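Long-range contacts in N-terminal cyanobactin protease (Planktothrix agardhii NIES-596, PDB 4H6W), which probably acts as a subtilisin-like serine endopeptidase in the maturation of cyanobactin peptides, this chain being the N-terminal protease part of a longer protein: residues 196-201 with 275-280; 236-241 with 248-253; 255-260 with 283-288. All blocks are in the same frame, centred on the assembly; numbering follows the deposited sequence.

Contact 1 (196-201 with 275-280); sequences YQKQGI and CLMGKL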
loop_
_atom_site.group_PDB
_atom_site.type_symbol
_atom_site.label_atom_id
_atom_site.label_comp_id
_atom_site.label_asym_id
_atom_site.label_seq_id
_atom_site.Cartn_x
_atom_site.Cartn_y
_atom_site.Cartn_z
ATOM N N TYR A 196 0.248 -14.012 -7.269
ATOM C CA TYR A 196 1.111 -12.828 -7.178
ATOM C C TYR A 196 1.904 -12.490 -8.462
ATOM O O TYR A 196 2.269 -11.328 -8.656
ATOM C CB TYR A 196 2.085 -12.941 -6.005
ATOM C CG TYR A 196 1.454 -13.026 -4.636
ATOM C CD1 TYR A 196 0.201 -12.440 -4.366
ATOM C CD2 TYR A 196 2.127 -13.663 -3.590
ATOM C CE1 TYR A 196 -0.363 -12.511 -3.095
ATOM C CE2 TYR A 196 1.573 -13.738 -2.323
ATOM C CZ TYR A 196 0.337 -13.159 -2.075
ATOM O OH TYR A 196 -0.194 -13.244 -0.803
ATOM N N GLN A 197 2.191 -13.482 -9.314
ATOM C CA GLN A 197 2.843 -13.207 -10.610
ATOM C C GLN A 197 1.917 -12.346 -11.458
ATOM O O GLN A 197 2.355 -11.492 -12.224
ATOM C CB GLN A 197 3.164 -14.495 -11.379
ATOM C CG GLN A 197 4.475 -15.167 -11.006
ATOM C CD GLN A 197 5.641 -14.771 -11.906
ATOM O OE1 GLN A 197 6.359 -13.806 -11.632
ATOM N NE2 GLN A 197 5.850 -15.541 -12.972
ATOM N N LYS A 198 0.624 -12.573 -11.281
ATOM C CA LYS A 198 -0.385 -11.890 -12.048
ATOM C C LYS A 198 -0.573 -10.428 -11.667
ATOM O O LYS A 198 -0.969 -9.611 -12.506
ATOM C CB LYS A 198 -1.724 -12.611 -11.903
ATOM C CG LYS A 198 -2.484 -12.771 -13.204
ATOM C CD LYS A 198 -2.210 -11.657 -14.224
ATOM C CE LYS A 198 -0.852 -11.752 -14.950
ATOM N NZ LYS A 198 -0.564 -13.043 -15.641
ATOM N N GLN A 199 -0.324 -10.090 -10.408
ATOM C CA GLN A 199 -0.822 -8.807 -9.914
ATOM C C GLN A 199 0.038 -8.153 -8.837
ATOM O O GLN A 199 -0.421 -7.258 -8.123
ATOM C CB GLN A 199 -2.267 -8.967 -9.427
ATOM C CG GLN A 199 -2.421 -10.006 -8.330
ATOM C CD GLN A 199 -3.866 -10.325 -8.020
ATOM O OE1 GLN A 199 -4.669 -10.552 -8.928
ATOM N NE2 GLN A 199 -4.209 -10.346 -6.731
ATOM N N GLY A 200 1.278 -8.597 -8.712
ATOM C CA GLY A 200 2.107 -8.088 -7.640
ATOM C C GLY A 200 3.320 -7.369 -8.169
ATOM O O GLY A 200 3.821 -7.706 -9.239
ATOM N N ILE A 201 3.772 -6.364 -7.424
ATOM C CA ILE A 201 5.060 -5.724 -7.657
ATOM C C ILE A 201 5.891 -5.709 -6.374
ATOM O O ILE A 201 5.354 -5.842 -5.267
ATOM C CB ILE A 201 4.926 -4.271 -8.182
ATOM C CG1 ILE A 201 4.165 -3.383 -7.193
ATOM C CG2 ILE A 201 4.281 -4.237 -9.553
ATOM C CD1 ILE A 201 4.019 -1.949 -7.667
ATOM N N CYS A 275 10.365 -12.172 -7.896
ATOM C CA CYS A 275 10.183 -10.764 -8.253
ATOM C C CYS A 275 8.769 -10.391 -8.685
ATOM O O CYS A 275 8.486 -9.211 -8.930
ATOM C CB CYS A 275 11.197 -10.328 -9.316
ATOM S SG CYS A 275 12.843 -10.071 -8.604
ATOM N N LEU A 276 7.882 -11.381 -8.786
ATOM C CA LEU A 276 6.496 -11.113 -9.184
ATOM C C LEU A 276 6.476 -10.495 -10.584
ATOM O O LEU A 276 7.258 -10.890 -11.445
ATOM C CB LEU A 276 5.820 -10.193 -8.152
ATOM C CG LEU A 276 5.342 -10.779 -6.808
ATOM C CD1 LEU A 276 5.755 -12.226 -6.540
ATOM C CD2 LEU A 276 5.771 -9.896 -5.661
ATOM N N MET A 277 5.613 -9.513 -10.812
ATOM C CA MET A 277 5.606 -8.810 -12.088
ATOM C C MET A 277 6.823 -7.888 -12.212
ATOM O O MET A 277 7.150 -7.434 -13.306
ATOM C CB MET A 277 4.297 -8.041 -12.276
ATOM C CG MET A 277 4.002 -7.582 -13.695
ATOM S SD MET A 277 3.867 -8.944 -14.869
ATOM C CE MET A 277 2.370 -9.761 -14.309
ATOM N N GLY A 278 7.504 -7.623 -11.097
ATOM C CA GLY A 278 8.705 -6.794 -11.126
ATOM C C GLY A 278 8.798 -5.722 -10.054
ATOM O O GLY A 278 8.040 -5.737 -9.082
ATOM N N LYS A 279 9.729 -4.785 -10.256
ATOM C CA LYS A 279 10.046 -3.729 -9.291
ATOM C C LYS A 279 9.304 -2.443 -9.578
ATOM O O LYS A 279 9.204 -2.027 -10.732
ATOM C CB LYS A 279 11.544 -3.431 -9.287
ATOM C CG LYS A 279 12.421 -4.615 -8.913
ATOM C CD LYS A 279 13.889 -4.226 -8.852
ATOM C CE LYS A 279 14.610 -4.489 -10.159
ATOM N NZ LYS A 279 16.077 -4.312 -9.965
ATOM N N LEU A 280 8.799 -1.815 -8.517
ATOM C CA LEU A 280 8.176 -0.500 -8.603
ATOM C C LEU A 280 9.044 0.480 -9.383
ATOM O O LEU A 280 10.231 0.642 -9.081
ATOM C CB LEU A 280 7.921 0.055 -7.202
ATOM C CG LEU A 280 7.538 1.532 -7.087
ATOM C CD1 LEU A 280 6.123 1.776 -7.599
ATOM C CD2 LEU A 280 7.687 1.980 -5.638
#

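Contact 2 (236-241 with 248-253); sequences LLLSLQ and PDPQKV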
loop_
_atom_site.group_PDB
_atom_site.type_symbol
_atom_site.label_atom_id
_atom_site.label_comp_id
_atom_site.label_asym_id
_atom_site.label_seq_id
_atom_site.Cartn_x
_atom_site.Cartn_y
_atom_site.Cartn_z
ATOM N N LEU A 236 -0.254 9.614 -5.264
ATOM C CA LEU A 236 0.444 10.662 -6.008
ATOM C C LEU A 236 0.012 10.655 -7.457
ATOM O O LEU A 236 -0.216 11.705 -8.053
ATOM C CB LEU A 236 1.959 10.510 -5.887
ATOM C CG LEU A 236 2.531 10.811 -4.496
ATOM C CD1 LEU A 236 4.047 10.790 -4.527
ATOM C CD2 LEU A 236 2.001 12.158 -3.990
ATOM N N LEU A 237 -0.140 9.460 -8.012
ATOM C CA LEU A 237 -0.470 9.328 -9.411
ATOM C C LEU A 237 -1.895 9.784 -9.697
ATOM O O LEU A 237 -2.168 10.373 -10.751
ATOM C CB LEU A 237 -0.252 7.886 -9.858
ATOM C CG LEU A 237 1.215 7.449 -9.980
ATOM C CD1 LEU A 237 1.274 5.968 -10.313
ATOM C CD2 LEU A 237 1.953 8.275 -11.030
ATOM N N LEU A 238 -2.805 9.522 -8.760
ATOM C CA LEU A 238 -4.176 10.009 -8.894
ATOM C C LEU A 238 -4.219 11.537 -8.796
ATOM O O LEU A 238 -4.988 12.177 -9.514
ATOM C CB LEU A 238 -5.115 9.366 -7.866
ATOM C CG LEU A 238 -5.496 7.885 -8.055
ATOM C CD1 LEU A 238 -6.096 7.274 -6.790
ATOM C CD2 LEU A 238 -6.424 7.685 -9.253
ATOM N N SER A 239 -3.395 12.113 -7.921
ATOM C CA SER A 239 -3.328 13.575 -7.751
ATOM C C SER A 239 -2.792 14.224 -9.022
ATOM O O SER A 239 -3.246 15.308 -9.414
ATOM C CB SER A 239 -2.424 13.950 -6.577
ATOM O OG SER A 239 -2.833 13.289 -5.386
ATOM N N LEU A 240 -1.840 13.532 -9.661
ATOM C CA LEU A 240 -1.215 13.981 -10.896
ATOM C C LEU A 240 -2.224 14.030 -12.062
ATOM O O LEU A 240 -2.194 14.955 -12.889
ATOM C CB LEU A 240 -0.023 13.085 -11.216
ATOM C CG LEU A 240 0.760 13.380 -12.495
ATOM C CD1 LEU A 240 1.459 14.730 -12.397
ATOM C CD2 LEU A 240 1.770 12.273 -12.772
ATOM N N GLN A 241 -3.130 13.058 -12.105
ATOM C CA GLN A 241 -4.231 13.075 -13.072
ATOM C C GLN A 241 -5.135 14.297 -12.882
ATOM O O GLN A 241 -5.536 14.932 -13.869
ATOM C CB GLN A 241 -5.065 11.793 -12.991
ATOM C CG GLN A 241 -4.316 10.516 -13.350
ATOM C CD GLN A 241 -5.241 9.304 -13.418
ATOM O OE1 GLN A 241 -5.870 8.936 -12.427
ATOM N NE2 GLN A 241 -5.339 8.690 -14.594
ATOM N N PRO A 248 -9.343 11.201 -12.055
ATOM C CA PRO A 248 -8.564 10.229 -11.295
ATOM C C PRO A 248 -9.157 8.835 -11.506
ATOM O O PRO A 248 -10.346 8.640 -11.284
ATOM C CB PRO A 248 -8.735 10.700 -9.838
ATOM C CG PRO A 248 -9.990 11.512 -9.829
ATOM C CD PRO A 248 -10.061 12.155 -11.184
ATOM N N ASP A 249 -8.351 7.882 -11.968
ATOM C CA ASP A 249 -8.842 6.536 -12.260
ATOM C C ASP A 249 -7.976 5.440 -11.612
ATOM O O ASP A 249 -6.974 5.002 -12.197
ATOM C CB ASP A 249 -8.919 6.344 -13.769
ATOM C CG ASP A 249 -9.744 5.123 -14.179
ATOM O OD1 ASP A 249 -9.896 4.152 -13.387
ATOM O OD2 ASP A 249 -10.229 5.136 -15.328
ATOM N N PRO A 250 -8.362 4.981 -10.398
ATOM C CA PRO A 250 -7.510 4.038 -9.645
ATOM C C PRO A 250 -7.283 2.687 -10.319
ATOM O O PRO A 250 -6.232 2.073 -10.109
ATOM C CB PRO A 250 -8.254 3.869 -8.321
ATOM C CG PRO A 250 -9.051 5.125 -8.200
ATOM C CD PRO A 250 -9.513 5.418 -9.594
ATOM N N GLN A 251 -8.236 2.232 -11.125
ATOM C CA GLN A 251 -8.024 1.015 -11.910
ATOM C C GLN A 251 -7.005 1.234 -13.042
ATOM O O GLN A 251 -6.225 0.340 -13.333
ATOM C CB GLN A 251 -9.350 0.425 -12.409
ATOM C CG GLN A 251 -10.048 -0.401 -11.334
ATOM C CD GLN A 251 -11.564 -0.443 -11.451
ATOM O OE1 GLN A 251 -12.148 -0.071 -12.478
ATOM N NE2 GLN A 251 -12.218 -0.906 -10.389
ATOM N N LYS A 252 -6.998 2.426 -13.645
ATOM C CA LYS A 252 -5.945 2.814 -14.597
ATOM C C LYS A 252 -4.610 2.849 -13.882
ATOM O O LYS A 252 -3.589 2.437 -14.427
ATOM C CB LYS A 252 -6.187 4.204 -15.194
ATOM C CG LYS A 252 -6.938 4.278 -16.513
ATOM C CD LYS A 252 -6.229 5.276 -17.430
ATOM C CE LYS A 252 -7.155 6.358 -18.001
ATOM N NZ LYS A 252 -8.400 5.876 -18.689
ATOM N N VAL A 253 -4.608 3.347 -12.655
ATOM C CA VAL A 253 -3.348 3.479 -11.925
ATOM C C VAL A 253 -2.760 2.111 -11.582
ATOM O O VAL A 253 -1.545 1.898 -11.745
ATOM C CB VAL A 253 -3.478 4.404 -10.697
ATOM C CG1 VAL A 253 -2.212 4.386 -9.868
ATOM C CG2 VAL A 253 -3.820 5.825 -11.147
#

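Contact 3 (255-260 with 283-288); sequences NALLAS and LDAIEH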
loop_
_atom_site.group_PDB
_atom_site.type_symbol
_atom_site.label_atom_id
_atom_site.label_comp_id
_atom_site.label_asym_id
_atom_site.label_seq_id
_atom_site.Cartn_x
_atom_site.Cartn_y
_atom_site.Cartn_z
ATOM N N ASN A 255 -2.958 -0.708 -13.290
ATOM C CA ASN A 255 -2.337 -1.324 -14.466
ATOM C C ASN A 255 -1.071 -0.600 -14.922
ATOM O O ASN A 255 -0.120 -1.237 -15.375
ATOM C CB ASN A 255 -3.351 -1.499 -15.602
ATOM C CG ASN A 255 -4.507 -2.436 -15.223
ATOM O OD1 ASN A 255 -4.395 -3.275 -14.317
ATOM N ND2 ASN A 255 -5.624 -2.288 -15.914
ATOM N N ALA A 256 -1.051 0.723 -14.772
ATOM C CA ALA A 256 0.152 1.503 -15.037
ATOM C C ALA A 256 1.283 1.060 -14.109
ATOM O O ALA A 256 2.400 0.808 -14.563
ATOM C CB ALA A 256 -0.127 2.995 -14.885
ATOM N N LEU A 257 0.985 0.951 -12.818
ATOM C CA LEU A 257 1.954 0.436 -11.840
ATOM C C LEU A 257 2.443 -0.959 -12.196
ATOM O O LEU A 257 3.641 -1.227 -12.112
ATOM C CB LEU A 257 1.386 0.457 -10.414
ATOM C CG LEU A 257 1.258 1.830 -9.741
ATOM C CD1 LEU A 257 0.456 1.718 -8.449
ATOM C CD2 LEU A 257 2.622 2.450 -9.469
ATOM N N LEU A 258 1.532 -1.844 -12.603
ATOM C CA LEU A 258 1.926 -3.204 -12.985
ATOM C C LEU A 258 2.712 -3.246 -14.297
ATOM O O LEU A 258 3.727 -3.940 -14.386
ATOM C CB LEU A 258 0.712 -4.139 -13.057
ATOM C CG LEU A 258 0.069 -4.587 -11.741
ATOM C CD1 LEU A 258 -1.224 -5.353 -11.985
ATOM C CD2 LEU A 258 1.022 -5.438 -10.917
ATOM N N ALA A 259 2.233 -2.499 -15.298
ATOM C CA ALA A 259 2.823 -2.463 -16.634
ATOM C C ALA A 259 4.207 -1.805 -16.648
ATOM O O ALA A 259 5.044 -2.095 -17.504
ATOM C CB ALA A 259 1.892 -1.731 -17.582
ATOM N N SER A 260 4.444 -0.910 -15.696
ATOM C CA SER A 260 5.722 -0.233 -15.592
ATOM C C SER A 260 6.731 -0.947 -14.672
ATOM O O SER A 260 7.867 -0.482 -14.538
ATOM C CB SER A 260 5.497 1.176 -15.083
ATOM O OG SER A 260 5.097 1.165 -13.712
ATOM N N LEU A 283 8.819 6.435 -12.633
ATOM C CA LEU A 283 8.947 7.238 -13.863
ATOM C C LEU A 283 8.191 6.605 -15.020
ATOM O O LEU A 283 7.437 7.277 -15.727
ATOM C CB LEU A 283 10.414 7.462 -14.229
ATOM C CG LEU A 283 11.113 8.417 -13.266
ATOM C CD1 LEU A 283 12.563 8.656 -13.672
ATOM C CD2 LEU A 283 10.334 9.729 -13.186
ATOM N N ASP A 284 8.379 5.300 -15.171
ATOM C CA ASP A 284 7.670 4.525 -16.169
ATOM C C ASP A 284 6.165 4.405 -15.874
ATOM O O ASP A 284 5.359 4.444 -16.807
ATOM C CB ASP A 284 8.341 3.168 -16.332
ATOM C CG ASP A 284 9.754 3.278 -16.910
ATOM O OD1 ASP A 284 10.151 4.378 -17.363
ATOM O OD2 ASP A 284 10.480 2.260 -16.922
ATOM N N ALA A 285 5.790 4.312 -14.593
ATOM C CA ALA A 285 4.372 4.371 -14.196
ATOM C C ALA A 285 3.677 5.650 -14.669
ATOM O O ALA A 285 2.575 5.613 -15.236
ATOM C CB ALA A 285 4.232 4.207 -12.694
ATOM N N ILE A 286 4.330 6.788 -14.450
ATOM C CA ILE A 286 3.844 8.073 -14.972
ATOM C C ILE A 286 3.669 7.997 -16.494
ATOM O O ILE A 286 2.611 8.353 -17.029
ATOM C CB ILE A 286 4.814 9.214 -14.588
ATOM C CG1 ILE A 286 4.902 9.313 -13.061
ATOM C CG2 ILE A 286 4.389 10.538 -15.233
ATOM C CD1 ILE A 286 6.107 10.064 -12.522
ATOM N N GLU A 287 4.707 7.508 -17.178
ATOM C CA GLU A 287 4.702 7.408 -18.631
ATOM C C GLU A 287 3.534 6.561 -19.125
ATOM O O GLU A 287 2.807 6.991 -20.009
ATOM C CB GLU A 287 6.030 6.856 -19.147
ATOM C CG GLU A 287 6.143 6.851 -20.668
ATOM C CD GLU A 287 7.559 6.588 -21.175
ATOM O OE1 GLU A 287 8.497 7.346 -20.803
ATOM O OE2 GLU A 287 7.736 5.634 -21.968
ATOM N N HIS A 288 3.348 5.377 -18.538
ATOM C CA HIS A 288 2.238 4.506 -18.895
ATOM C C HIS A 288 0.848 5.079 -18.610
ATOM O O HIS A 288 -0.100 4.799 -19.336
ATOM C CB HIS A 288 2.392 3.162 -18.207
ATOM C CG HIS A 288 3.317 2.233 -18.922
ATOM N ND1 HIS A 288 4.183 1.395 -18.264
ATOM C CD2 HIS A 288 3.520 2.024 -20.243
ATOM C CE1 HIS A 288 4.879 0.705 -19.148
ATOM N NE2 HIS A 288 4.497 1.069 -20.357
#

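Contact 1 (196-201 with 275-280)
A backbone hydrogen bond and the side chain of L276, lodged where a helix passes into a strand, join Y196, G200 and I201 to the loop 275-280 at one edge of the central parallel sheet. Segment 196-201 runs from helix 194-199 to strand 200-204, an outermost strand of the sheet, while the loop opens with a type II' turn from C275 to G278. M277 N donates to G200 O over 3.0 Å with an N-H...O angle of 146°, reaching the carbonyl 29° out of its plane. Beyond it, I201 CA makes a CA-H...O contact of 3.3 Å with G278 O, and G278 bonds through its backbone to L202, so the loop follows the strand.

L276 supplies the apolar filling. With CG anti to its carbonyl carbon (chi1 -77°), CG is set 3.6 Å from Y196 O. L276 CB lies 3.4 Å from G200 O, and L276 CD1 packs 3.8 Å from Y196 CB. Glycine suits position 200 because a CB there would stand 3.2 Å from L276 CG and clash with Y196 O. G278 is called for by its own backbone angles, at which any CB would be jammed against the preceding carbonyl. Farther along, the branched side chains of I201 and L280 meet loosely, CD1 to CD1 at 4.3 Å. The phenol of Y196 turns elsewhere, its OH bonded to H166 N, and C275 is tied to C264 by a disulfide. This is edge packing in a subtilisin-like alpha/beta fold: a disulfide-braced loop laid against the last strand of the parallel sheet.

Contact 2 (236-241 with 248-253)
The backbones come closest at L238 and P248, whose CA atoms are 5.0 Å apart, and have separated to 7.0 Å between the CA atoms of L237 and V253, where helix 250-259 has begun its first turn beside helix 223-243. L238 enters this angle chiefly with CD2. This methyl lies 3.3 Å from D249 N and also touches P248 CB, P250 CG and V253 CG2, the last at 3.7 Å. The leucine and the P250 ring cross at about a right angle, and the ring carbon CG meets both leucine methyls. L237 adds a second apolar pair, its CD1 being 3.9 Å from V253 CG1. A branched valine fits here because its two methyls serve different neighbours, CG1 facing L237 and CG2 facing L238.

Q241 provides the polar link. Its chain is extended beyond CG (chi2 -173°), and OE1 accepts from D249 N over 2.7 Å at an N-H...O angle of 163°. OE1 also lies 3.2 Å from P248 CA. An alanine in place of Q241 would probably leave D249 N without its acceptor and open a gap beside P248 and V253. D249 itself is the N-cap of helix 250-259: OD1 accepts a weak bond of 3.4 Å from K252 N and a further bond from N150 ND2. Proline suits position 250, in the first turn, where a helix needs no N-H from it. The chemistry thus divides the work: aliphatic groups fill the interior, while the amide of a buried glutamine satisfies the backbone N-H of the N-cap residue and so ties the start of one helix to the flank of helix 223-243.

Contact 3 (255-260 with 283-288)
S260 and A285 form the tight part of this contact, where small side chains let the axes of segments 255-259 and 283-288 come within 8.0 Å, their directions 128° apart. S260 CB rests 3.2 Å from A285 N, and its OG lies 3.3 Å from A285 CB. With OG between the backbone N and the carbonyl carbon (chi1 70°), the hydroxyl also stays close to A256 O, one turn back in its own segment. The buried S260 CB further meets the H288 ring at its edge, 3.4 Å from ND1. A256 CB comes to 3.8 Å from A285 O, and on the inner side L257 CD2 reaches A285 CB at 4.0 Å. Alanine and serine suit these places because a bulkier side chain would probably not fit at this separation.

The solvent side is built differently, from the exposed residues A259 and H288. Its looser element is a CH-pi contact: A259 sets its CB over one face of the H288 ring, 4.3 Å from the centroid. CE1 of that ring approaches A259 O. The chemistry implies an interface held by shape and van der Waals contact, with the imidazole of H288 packed at its exposed border.

How the contacts relate
Helix 250-259 connects the three contacts: its start belongs to contact 2, its end to contact 3, and L258 from that end packs against contact 1 through CD2, 3.7 Å from I201 CG2. Contacts 2 and 3 have centres 11 Å apart and share a core in which L237 meets L257, A285 and I286. Contacts 1 and 2 do not touch, their nearest atoms being about 7 Å apart. Along the chain contact 2 is nested within the loop closed by contact 1, whereas contacts 1 and 3 interleave. Of the predicted charge relay residues, S224 lies at the start of helix 223-243, and its side chain is about 12 Å from that of Y196.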